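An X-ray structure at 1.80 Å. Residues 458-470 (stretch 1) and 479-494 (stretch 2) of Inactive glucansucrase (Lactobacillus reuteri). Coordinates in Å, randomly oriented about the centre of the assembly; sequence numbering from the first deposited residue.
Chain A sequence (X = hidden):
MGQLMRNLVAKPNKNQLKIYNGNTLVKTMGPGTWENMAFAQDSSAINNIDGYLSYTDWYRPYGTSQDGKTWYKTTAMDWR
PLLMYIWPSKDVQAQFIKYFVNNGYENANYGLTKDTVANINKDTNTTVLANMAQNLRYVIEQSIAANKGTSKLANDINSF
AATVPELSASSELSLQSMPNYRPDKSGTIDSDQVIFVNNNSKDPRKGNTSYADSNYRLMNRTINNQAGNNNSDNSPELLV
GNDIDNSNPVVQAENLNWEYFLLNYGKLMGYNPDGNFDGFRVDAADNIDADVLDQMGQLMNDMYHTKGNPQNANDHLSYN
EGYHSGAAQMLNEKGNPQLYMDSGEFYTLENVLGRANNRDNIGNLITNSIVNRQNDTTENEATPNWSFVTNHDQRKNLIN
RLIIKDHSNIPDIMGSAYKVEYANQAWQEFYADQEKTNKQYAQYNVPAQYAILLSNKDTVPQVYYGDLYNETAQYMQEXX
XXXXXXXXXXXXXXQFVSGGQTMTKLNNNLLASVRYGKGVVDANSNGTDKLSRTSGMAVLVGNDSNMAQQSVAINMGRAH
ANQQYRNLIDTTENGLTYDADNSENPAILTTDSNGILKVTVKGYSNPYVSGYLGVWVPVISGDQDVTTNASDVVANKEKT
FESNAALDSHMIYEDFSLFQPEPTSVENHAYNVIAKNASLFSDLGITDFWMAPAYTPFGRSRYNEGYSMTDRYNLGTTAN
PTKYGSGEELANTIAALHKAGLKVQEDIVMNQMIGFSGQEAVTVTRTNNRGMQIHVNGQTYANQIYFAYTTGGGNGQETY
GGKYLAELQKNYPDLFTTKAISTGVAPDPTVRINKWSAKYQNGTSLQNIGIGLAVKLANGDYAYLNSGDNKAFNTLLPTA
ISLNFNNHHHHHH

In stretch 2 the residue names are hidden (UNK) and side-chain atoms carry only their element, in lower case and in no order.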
ATOM      1  N   ASP A 458      18.940 -18.660   7.555  1.00 20.65           N
ATOM      2  CA  ASP A 458      19.212 -17.548   6.662  1.00 19.62           C
ATOM      3  C   ASP A 458      17.931 -16.825   6.228  1.00 19.69           C
ATOM      4  O   ASP A 458      17.655 -16.655   5.032  1.00 19.94           O
ATOM      5  CB  ASP A 458      20.083 -17.987   5.473  1.00 20.10           C
ATOM      6  CG  ASP A 458      21.538 -18.220   5.880  1.00 20.87           C
ATOM      7  OD1 ASP A 458      22.153 -17.305   6.458  1.00 20.37           O
ATOM      8  OD2 ASP A 458      22.049 -19.325   5.627  1.00 21.55           O
ATOM      9  N   THR A 459      17.149 -16.441   7.230  1.00 18.99           N
ATOM     10  CA  THR A 459      16.011 -15.560   7.040  1.00 19.61           C
ATOM     11  C   THR A 459      15.520 -14.961   8.354  1.00 19.76           C
ATOM     12  O   THR A 459      15.730 -15.530   9.418  1.00 20.32           O
ATOM     13  CB  THR A 459      14.812 -16.293   6.333  1.00 19.55           C
ATOM     14  OG1 THR A 459      13.847 -15.328   5.894  1.00 19.64           O
ATOM     15  CG2 THR A 459      14.150 -17.291   7.250  1.00 19.47           C
ATOM     16  N   VAL A 460      14.856 -13.805   8.265  1.00 19.49           N
ATOM     17  CA  VAL A 460      14.029 -13.306   9.353  1.00 19.25           C
ATOM     18  C   VAL A 460      12.572 -13.590   8.966  1.00 20.04           C
ATOM     19  O   VAL A 460      12.022 -12.916   8.100  1.00 20.53           O
ATOM     20  CB  VAL A 460      14.246 -11.796   9.621  1.00 20.05           C
ATOM     21  CG1 VAL A 460      13.366 -11.331  10.782  1.00 19.18           C
ATOM     22  CG2 VAL A 460      15.719 -11.514   9.897  1.00 19.68           C
ATOM     23  N   PRO A 461      11.949 -14.611   9.582  1.00 19.37           N
ATOM     24  CA  PRO A 461      10.559 -14.903   9.247  1.00 19.91           C
ATOM     25  C   PRO A 461       9.607 -13.853   9.799  1.00 20.50           C
ATOM     26  O   PRO A 461       9.872 -13.287  10.877  1.00 19.64           O
ATOM     27  CB  PRO A 461      10.317 -16.233   9.929  1.00 19.29           C
ATOM     28  CG  PRO A 461      11.174 -16.179  11.145  1.00 20.71           C
ATOM     29  CD  PRO A 461      12.424 -15.468  10.688  1.00 20.18           C
ATOM     30  N   GLN A 462       8.519 -13.614   9.054  1.00 19.32           N
ATOM     31  CA  GLN A 462       7.478 -12.678   9.429  1.00 20.55           C
ATOM     32  C   GLN A 462       6.142 -13.417   9.556  1.00 22.06           C
ATOM     33  O   GLN A 462       5.672 -13.993   8.582  1.00 21.62           O
ATOM     34  CB  GLN A 462       7.403 -11.549   8.398  1.00 20.82           C
ATOM     35  CG  GLN A 462       6.212 -10.587   8.489  1.00 21.26           C
ATOM     36  CD  GLN A 462       5.208 -10.784   7.348  1.00 22.49           C
ATOM     37  OE1 GLN A 462       5.525 -10.513   6.194  1.00 24.80           O
ATOM     38  NE2 GLN A 462       4.004 -11.254   7.671  1.00 22.38           N
ATOM     39  N   VAL A 463       5.556 -13.374  10.759  1.00 21.54           N
ATOM     40  CA  VAL A 463       4.244 -13.961  11.058  1.00 22.01           C
ATOM     41  C   VAL A 463       3.146 -12.907  10.792  1.00 22.68           C
ATOM     42  O   VAL A 463       3.384 -11.699  10.974  1.00 22.51           O
ATOM     43  CB  VAL A 463       4.197 -14.451  12.521  1.00 23.38           C
ATOM     44  CG1 VAL A 463       2.816 -14.997  12.872  1.00 24.37           C
ATOM     45  CG2 VAL A 463       5.275 -15.494  12.781  1.00 24.39           C
ATOM     46  N   TYR A 464       1.969 -13.353  10.342  1.00 22.07           N
ATOM     47  CA  TYR A 464       0.840 -12.457   9.993  1.00 22.97           C
ATOM     48  C   TYR A 464      -0.238 -12.452  11.073  1.00 23.31           C
ATOM     49  O   TYR A 464      -0.725 -13.524  11.466  1.00 21.90           O
ATOM     50  CB  TYR A 464       0.204 -12.899   8.684  1.00 22.49           C
ATOM     51  CG  TYR A 464      -0.966 -12.053   8.183  1.00 23.18           C
ATOM     52  CD1 TYR A 464      -0.860 -10.669   8.054  1.00 23.97           C
ATOM     53  CD2 TYR A 464      -2.173 -12.651   7.811  1.00 24.64           C
ATOM     54  CE1 TYR A 464      -1.921  -9.908   7.575  1.00 24.52           C
ATOM     55  CE2 TYR A 464      -3.237 -11.907   7.321  1.00 25.03           C
ATOM     56  CZ  TYR A 464      -3.114 -10.531   7.216  1.00 25.56           C
ATOM     57  OH  TYR A 464      -4.171  -9.796   6.722  1.00 24.88           O
ATOM     58  N   TYR A 465      -0.624 -11.250  11.520  1.00 21.60           N
ATOM     59  CA  TYR A 465      -1.724 -11.059  12.476  1.00 22.78           C
ATOM     60  C   TYR A 465      -2.954 -11.920  12.176  1.00 23.19           C
ATOM     61  O   TYR A 465      -3.492 -12.573  13.083  1.00 24.31           O
ATOM     62  CB  TYR A 465      -2.157  -9.585  12.524  1.00 22.68           C
ATOM     63  CG  TYR A 465      -3.497  -9.347  13.216  1.00 22.36           C
ATOM     64  CD1 TYR A 465      -3.651  -9.604  14.580  1.00 22.76           C
ATOM     65  CD2 TYR A 465      -4.610  -8.863  12.506  1.00 23.56           C
ATOM     66  CE1 TYR A 465      -4.866  -9.400  15.226  1.00 23.60           C
ATOM     67  CE2 TYR A 465      -5.829  -8.644  13.147  1.00 23.00           C
ATOM     68  CZ  TYR A 465      -5.950  -8.912  14.504  1.00 24.05           C
ATOM     69  OH  TYR A 465      -7.139  -8.702  15.167  1.00 25.53           O
ATOM     70  N   GLY A 466      -3.393 -11.909  10.918  1.00 23.30           N
ATOM     71  CA  GLY A 466      -4.582 -12.669  10.501  1.00 25.08           C
ATOM     72  C   GLY A 466      -4.483 -14.199  10.472  1.00 25.19           C
ATOM     73  O   GLY A 466      -5.487 -14.878  10.213  1.00 25.91           O
ATOM     74  N   ASP A 467      -3.280 -14.748  10.678  1.00 24.50           N
ATOM     75  CA  ASP A 467      -3.097 -16.185  10.839  1.00 23.97           C
ATOM     76  C   ASP A 467      -3.173 -16.599  12.307  1.00 24.67           C
ATOM     77  O   ASP A 467      -3.408 -17.776  12.602  1.00 23.76           O
ATOM     78  CB  ASP A 467      -1.768 -16.644  10.208  1.00 24.33           C
ATOM     79  CG  ASP A 467      -1.777 -16.552   8.681  1.00 23.56           C
ATOM     80  OD1 ASP A 467      -2.868 -16.669   8.083  1.00 22.93           O
ATOM     81  OD2 ASP A 467      -0.688 -16.371   8.076  1.00 24.21           O
ATOM     82  N   LEU A 468      -3.026 -15.637  13.229  1.00 24.89           N
ATOM     83  CA  LEU A 468      -3.246 -15.883  14.668  1.00 25.57           C
ATOM     84  C   LEU A 468      -4.648 -15.496  15.146  1.00 25.85           C
ATOM     85  O   LEU A 468      -5.150 -16.103  16.083  1.00 26.49           O
ATOM     86  CB  LEU A 468      -2.208 -15.141  15.515  1.00 26.47           C
ATOM     87  CG  LEU A 468      -0.727 -15.500  15.310  1.00 26.30           C
ATOM     88  CD1 LEU A 468       0.137 -14.783  16.340  1.00 26.72           C
ATOM     89  CD2 LEU A 468      -0.500 -16.996  15.397  1.00 26.92           C
ATOM     90  N   TYR A 469      -5.276 -14.506  14.511  1.00 25.93           N
ATOM     91  CA  TYR A 469      -6.574 -13.984  14.951  1.00 26.90           C
ATOM     92  C   TYR A 469      -7.517 -13.833  13.765  1.00 27.33           C
ATOM     93  O   TYR A 469      -7.063 -13.591  12.632  1.00 24.80           O
ATOM     94  CB  TYR A 469      -6.386 -12.627  15.663  1.00 26.33           C
ATOM     95  CG  TYR A 469      -5.535 -12.758  16.910  1.00 26.83           C
ATOM     96  CD1 TYR A 469      -6.109 -13.133  18.138  1.00 28.12           C
ATOM     97  CD2 TYR A 469      -4.148 -12.562  16.858  1.00 25.24           C
ATOM     98  CE1 TYR A 469      -5.322 -13.296  19.280  1.00 29.22           C
ATOM     99  CE2 TYR A 469      -3.357 -12.716  17.991  1.00 26.26           C
ATOM    100  CZ  TYR A 469      -3.929 -13.084  19.193  1.00 27.64           C
ATOM    101  OH  TYR A 469      -3.137 -13.243  20.312  1.00 28.39           O
ATOM    102  N   ASN A 470      -8.823 -13.964  14.029  1.00 27.46           N
ATOM    103  CA  ASN A 470      -9.843 -13.655  13.023  1.00 28.66           C
ATOM    104  C   ASN A 470      -9.829 -12.157  12.780  1.00 29.18           C
ATOM    105  O   ASN A 470     -10.225 -11.366  13.637  1.00 29.13           O
ATOM    106  CB  ASN A 470     -11.229 -14.128  13.465  1.00 31.13           C
ATOM    107  CG  ASN A 470     -11.342 -15.641  13.519  1.00 33.14           C
ATOM    108  OD1 ASN A 470     -10.552 -16.368  12.909  1.00 33.58           O
ATOM    109  ND2 ASN A 470     -12.354 -16.130  14.242  1.00 36.09           N
ATOM    110  N   UNK A 479      -9.289 -15.785  18.410  1.00 32.71           N
ATOM    111  CA  UNK A 479      -8.178 -16.548  17.858  1.00 32.19           C
ATOM    112  C   UNK A 479      -8.597 -17.279  16.578  1.00 31.94           C
ATOM    113  O   UNK A 479      -9.729 -17.781  16.462  1.00 29.00           O
ATOM    114  c   UNK A 479      -6.707 -18.050  21.106  1.00 38.86           C
ATOM    115  c   UNK A 479      -7.014 -16.951  20.102  1.00 36.55           C
ATOM    116  c   UNK A 479      -7.655 -17.565  18.874  1.00 34.53           C
ATOM    117  c   UNK A 479      -5.947 -17.516  22.305  1.00 42.55           C
ATOM    118  n   UNK A 479      -5.632 -18.637  23.235  1.00 43.44           N
ATOM    119  N   UNK A 480      -7.662 -17.362  15.635  1.00 30.10           N
ATOM    120  CA  UNK A 480      -7.854 -18.135  14.407  1.00 30.20           C
ATOM    121  C   UNK A 480      -7.794 -19.625  14.726  1.00 29.59           C
ATOM    122  O   UNK A 480      -7.200 -20.051  15.717  1.00 30.16           O
ATOM    123  c   UNK A 480      -6.762 -17.791  13.379  1.00 30.06           C
ATOM    124  o   UNK A 480      -6.683 -18.769  12.349  1.00 31.70           O
ATOM    125  N   UNK A 481      -8.386 -20.427  13.858  1.00 30.23           N
ATOM    126  CA  UNK A 481      -8.189 -21.887  13.910  1.00 32.16           C
ATOM    127  C   UNK A 481      -6.695 -22.284  13.965  1.00 30.01           C
ATOM    128  O   UNK A 481      -6.339 -23.305  14.563  1.00 31.49           O
ATOM    129  c   UNK A 481      -8.370 -22.085  11.346  1.00 32.80           C
ATOM    130  c   UNK A 481      -8.909 -22.570  12.698  1.00 34.24           C
ATOM    131  c   UNK A 481      -8.908 -24.096  12.809  1.00 39.22           C
ATOM    132  c   UNK A 481      -9.624 -24.817  11.673  1.00 43.13           C
ATOM    133  N   UNK A 482      -5.823 -21.491  13.348  1.00 27.43           N
ATOM    134  CA  UNK A 482      -4.392 -21.832  13.301  1.00 26.29           C
ATOM    135  C   UNK A 482      -3.549 -21.299  14.464  1.00 25.38           C
ATOM    136  O   UNK A 482      -2.341 -21.520  14.481  1.00 25.15           O
ATOM    137  c   UNK A 482      -4.495 -21.956  10.769  1.00 26.13           C
ATOM    138  c   UNK A 482      -5.009 -21.127   9.756  1.00 25.91           C
ATOM    139  c   UNK A 482      -5.816 -23.035   8.548  1.00 26.06           C
ATOM    140  c   UNK A 482      -5.677 -21.659   8.657  1.00 26.37           C
ATOM    141  c   UNK A 482      -3.791 -21.383  11.967  1.00 25.47           C
ATOM    142  o   UNK A 482      -6.464 -23.571   7.448  1.00 25.72           O
ATOM    143  c   UNK A 482      -5.320 -23.867   9.532  1.00 25.42           C
ATOM    144  c   UNK A 482      -4.658 -23.339  10.628  1.00 25.43           C
ATOM    145  N   UNK A 483      -4.169 -20.636  15.445  1.00 25.84           N
ATOM    146  CA  UNK A 483      -3.416 -20.040  16.575  1.00 25.93           C
ATOM    147  C   UNK A 483      -2.541 -21.066  17.316  1.00 26.42           C
ATOM    148  O   UNK A 483      -1.351 -20.807  17.578  1.00 24.01           O
ATOM    149  c   UNK A 483      -2.676 -16.791  19.888  1.00 27.91           C
ATOM    150  c   UNK A 483      -2.359 -17.583  20.972  1.00 29.03           C
ATOM    151  c   UNK A 483      -4.365 -19.321  17.568  1.00 26.66           C
ATOM    152  c   UNK A 483      -2.663 -18.928  20.974  1.00 28.72           C
ATOM    153  c   UNK A 483      -3.313 -17.347  18.794  1.00 26.80           C
ATOM    154  c   UNK A 483      -3.659 -18.701  18.777  1.00 27.25           C
ATOM    155  c   UNK A 483      -3.322 -19.473  19.890  1.00 27.63           C
ATOM    156  o   UNK A 483      -1.727 -17.054  22.057  1.00 30.86           O
ATOM    157  N   UNK A 484      -3.117 -22.220  17.660  1.00 26.82           N
ATOM    158  CA  UNK A 484      -2.391 -23.190  18.490  1.00 27.15           C
ATOM    159  C   UNK A 484      -1.157 -23.739  17.759  1.00 26.79           C
ATOM    160  O   UNK A 484      -0.067 -23.830  18.342  1.00 27.13           O
ATOM    161  o   UNK A 484      -4.071 -22.910  20.720  1.00 30.15           O
ATOM    162  c   UNK A 484      -3.303 -24.338  18.939  1.00 28.90           C
ATOM    163  o   UNK A 484      -5.243 -24.681  20.248  1.00 31.80           O
ATOM    164  c   UNK A 484      -4.271 -23.938  20.048  1.00 30.52           C
ATOM    165  N   UNK A 485      -1.325 -24.079  16.488  1.00 25.89           N
ATOM    166  CA  UNK A 485      -0.233 -24.618  15.693  1.00 25.77           C
ATOM    167  C   UNK A 485       0.885 -23.612  15.520  1.00 24.59           C
ATOM    168  O   UNK A 485       2.049 -23.918  15.784  1.00 24.74           O
ATOM    169  c   UNK A 485      -0.737 -25.061  14.325  1.00 25.49           C
ATOM    170  N   UNK A 486       0.520 -22.396  15.112  1.00 25.60           N
ATOM    171  CA  UNK A 486       1.531 -21.380  14.790  1.00 24.65           C
ATOM    172  C   UNK A 486       2.296 -20.946  16.045  1.00 25.42           C
ATOM    173  O   UNK A 486       3.532 -20.875  16.008  1.00 25.26           O
ATOM    174  c   UNK A 486      -0.542 -19.704  11.967  1.00 24.09           C
ATOM    175  c   UNK A 486       0.941 -20.196  14.012  1.00 24.10           C
ATOM    176  c   UNK A 486       0.327 -20.701  12.698  1.00 24.45           C
ATOM    177  c   UNK A 486       2.025 -19.158  13.727  1.00 24.37           C
ATOM    178  N   UNK A 487       1.585 -20.718  17.156  1.00 25.40           N
ATOM    179  CA  UNK A 487       2.234 -20.303  18.414  1.00 25.85           C
ATOM    180  C   UNK A 487       3.101 -21.397  19.025  1.00 26.93           C
ATOM    181  O   UNK A 487       4.163 -21.113  19.595  1.00 27.56           O
ATOM    182  o   UNK A 487       0.224 -20.728  19.743  1.00 26.14           O
ATOM    183  c   UNK A 487       1.238 -19.754  19.453  1.00 26.28           C
ATOM    184  c   UNK A 487       0.597 -18.477  18.948  1.00 26.23           C
ATOM    185  N   UNK A 488       2.677 -22.653  18.899  1.00 26.98           N
ATOM    186  CA  UNK A 488       3.543 -23.776  19.278  1.00 26.56           C
ATOM    187  C   UNK A 488       4.880 -23.725  18.510  1.00 24.71           C
ATOM    188  O   UNK A 488       5.944 -23.870  19.095  1.00 24.58           O
ATOM    189  c   UNK A 488       3.685 -26.298  19.553  1.00 28.79           C
ATOM    190  o   UNK A 488       1.628 -25.128  19.850  1.00 27.66           O
ATOM    191  c   UNK A 488       2.826 -25.130  19.082  1.00 27.57           C
ATOM    192  N   UNK A 489       4.810 -23.483  17.208  1.00 24.23           N
ATOM    193  CA  UNK A 489       6.018 -23.377  16.390  1.00 23.32           C
ATOM    194  C   UNK A 489       6.861 -22.141  16.765  1.00 23.87           C
ATOM    195  O   UNK A 489       8.103 -22.202  16.777  1.00 24.71           O
ATOM    196  c   UNK A 489       5.646 -23.347  14.899  1.00 23.37           C
ATOM    197  c   UNK A 489       5.018 -24.632  14.341  1.00 24.70           C
ATOM    198  c   UNK A 489       4.381 -24.366  12.971  1.00 24.41           C
ATOM    199  c   UNK A 489       6.073 -25.736  14.253  1.00 24.65           C
ATOM    200  N   UNK A 490       6.190 -21.033  17.075  1.00 25.06           N
ATOM    201  CA  UNK A 490       6.881 -19.780  17.428  1.00 24.44           C
ATOM    202  C   UNK A 490       7.697 -19.932  18.719  1.00 26.07           C
ATOM    203  O   UNK A 490       8.883 -19.592  18.748  1.00 26.02           O
ATOM    204  c   UNK A 490       5.318 -18.179  16.196  1.00 23.70           C
ATOM    205  c   UNK A 490       5.876 -18.634  17.532  1.00 24.39           C
ATOM    206  s   UNK A 490       3.924 -17.049  16.387  1.00 24.44           S
ATOM    207  c   UNK A 490       4.774 -15.519  16.791  1.00 25.58           C
ATOM    208  N   UNK A 491       7.087 -20.512  19.758  1.00 26.72           N
ATOM    209  CA  UNK A 491       7.782 -20.742  21.029  1.00 28.40           C
ATOM    210  C   UNK A 491       8.929 -21.743  20.861  1.00 27.89           C
ATOM    211  O   UNK A 491      10.021 -21.540  21.406  1.00 27.29           O
ATOM    212  c   UNK A 491       5.834 -20.235  22.641  1.00 35.71           C
ATOM    213  c   UNK A 491       4.859 -20.878  23.622  1.00 40.45           C
ATOM    214  n   UNK A 491       3.596 -20.134  23.682  1.00 47.39           N
ATOM    215  c   UNK A 491       3.263 -19.227  24.607  1.00 51.37           C
ATOM    216  n   UNK A 491       4.089 -18.919  25.604  1.00 54.94           N
ATOM    217  n   UNK A 491       2.077 -18.613  24.537  1.00 51.44           N
ATOM    218  c   UNK A 491       6.828 -21.255  22.115  1.00 30.34           C
ATOM    219  N   UNK A 492       8.674 -22.833  20.126  1.00 26.95           N
ATOM    220  CA  UNK A 492       9.711 -23.833  19.860  1.00 26.64           C
ATOM    221  C   UNK A 492      10.910 -23.246  19.095  1.00 24.54           C
ATOM    222  O   UNK A 492      12.063 -23.619  19.351  1.00 24.03           O
ATOM    223  c   UNK A 492       9.125 -25.032  19.111  1.00 27.48           C
ATOM    224  N   UNK A 493      10.640 -22.332  18.163  1.00 23.41           N
ATOM    225  CA  UNK A 493      11.714 -21.695  17.409  1.00 22.30           C
ATOM    226  C   UNK A 493      12.728 -21.035  18.347  1.00 23.24           C
ATOM    227  O   UNK A 493      13.948 -21.224  18.185  1.00 22.52           O
ATOM    228  n   UNK A 493      13.545 -16.846  14.532  1.00 19.48           N
ATOM    229  c   UNK A 493      12.267 -20.080  15.523  1.00 21.81           C
ATOM    230  c   UNK A 493      13.461 -17.689  13.496  1.00 20.80           C
ATOM    231  n   UNK A 493      14.253 -17.524  12.441  1.00 20.75           N
ATOM    232  n   UNK A 493      12.609 -18.718  13.497  1.00 21.40           N
ATOM    233  c   UNK A 493      11.181 -20.666  16.431  1.00 23.12           C
ATOM    234  c   UNK A 493      11.680 -19.059  14.563  1.00 21.61           C
ATOM    235  N   UNK A 494      12.231 -20.242  19.298  1.00 23.74           N
ATOM    236  CA  UNK A 494      13.100 -19.532  20.225  1.00 25.98           C
ATOM    237  C   UNK A 494      13.943 -20.506  21.060  1.00 25.29           C
ATOM    238  O   UNK A 494      15.108 -20.235  21.346  1.00 24.52           O
ATOM    239  c   UNK A 494      12.366 -16.829  22.971  1.00 41.03           C
ATOM    240  c   UNK A 494      13.163 -17.779  22.088  1.00 35.49           C
ATOM    241  n   UNK A 494      12.620 -14.999  24.660  1.00 49.16           N
ATOM    242  c   UNK A 494      12.292 -18.579  21.133  1.00 29.35           C
ATOM    243  c   UNK A 494      13.324 -16.006  23.821  1.00 45.71           C
TER
HETATM  244  O   HOH W   1      -6.165 -17.715   9.866  1.00 25.36           O
HETATM  245  O   HOH W   2     -10.700 -19.173  12.512  1.00 29.59           O

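Position 479 carries four carbons in a row ending in a nitrogen, its chain running out to solvent while its CA lies 3.5 Å from Leu 468 O: Lys 479. Its backbone makes a single bridge with Tyr 469.

Position 480 has one carbon and one oxygen, set beside Asp 467 and Asn 470, so it is Ser 480. Its N donates to Leu 468 O at 2.8 Å, nearly straight. Its OG accepts from the N of position 482 at 3.0 Å, a cap on the turn before the helix, and shares a water with Gly 466 O.

Position 481 shows four carbons, forked at the first with one arm two carbons long, pointing away from stretch 1: Ile 481. A second water joins its N to Asn 470 OD1.

Position 482 is one carbon, then a six-carbon ring bearing an oxygen; its CB lies 3.7 Å from Asp 467 O. This is Tyr 482.

Position 483 repeats that ring, here turning an edge toward the face of the Tyr 469 ring, centroids 5.8 Å apart: Tyr 483.

Position 484 has two carbons, the second with two oxygens, facing away: Asp 484. Position 485, a single carbon out of reach, is Ala 485.

Position 486 has four carbons, forked at the first with one longer arm, pointing at stretch 1: Ile 486. Its CG2 meets Leu 468 CD2 at 3.7 Å.

Positions 487 and 488 each show one carbon carrying an oxygen and a carbon; the first touches Leu 468, the second nothing here. They are Thr 487 and Thr 488.

Position 489, four carbons forked at the second and out of reach, is Leu 489. Position 490, two carbons, sulfur and carbon unbranched, reaches Val 463 and Leu 468: Met 490, with CE 4.0 Å from Val 463 CG2.

Position 491, three carbons, a nitrogen and a carbon with two more nitrogens, is the exposed Arg 491; position 492, one carbon, is Ala 492. Position 493 has the same pattern as 491 but lays its planar end against Pro 461: Arg 493, with NH2 3.3 Å from Pro 461 CD. Position 494, four carbons ending in nitrogen, is the exposed Lys 494.

The rule is an anchor followed by a stripe. Backbone pairing at Ser 480 fixes the helix entry; Tyr 483, Ile 486, Met 490 and Arg 493, three or four residues apart, then carry the contact along one helix side.

Stretch 2 (479-494) KSIYYDAITTLMRARK
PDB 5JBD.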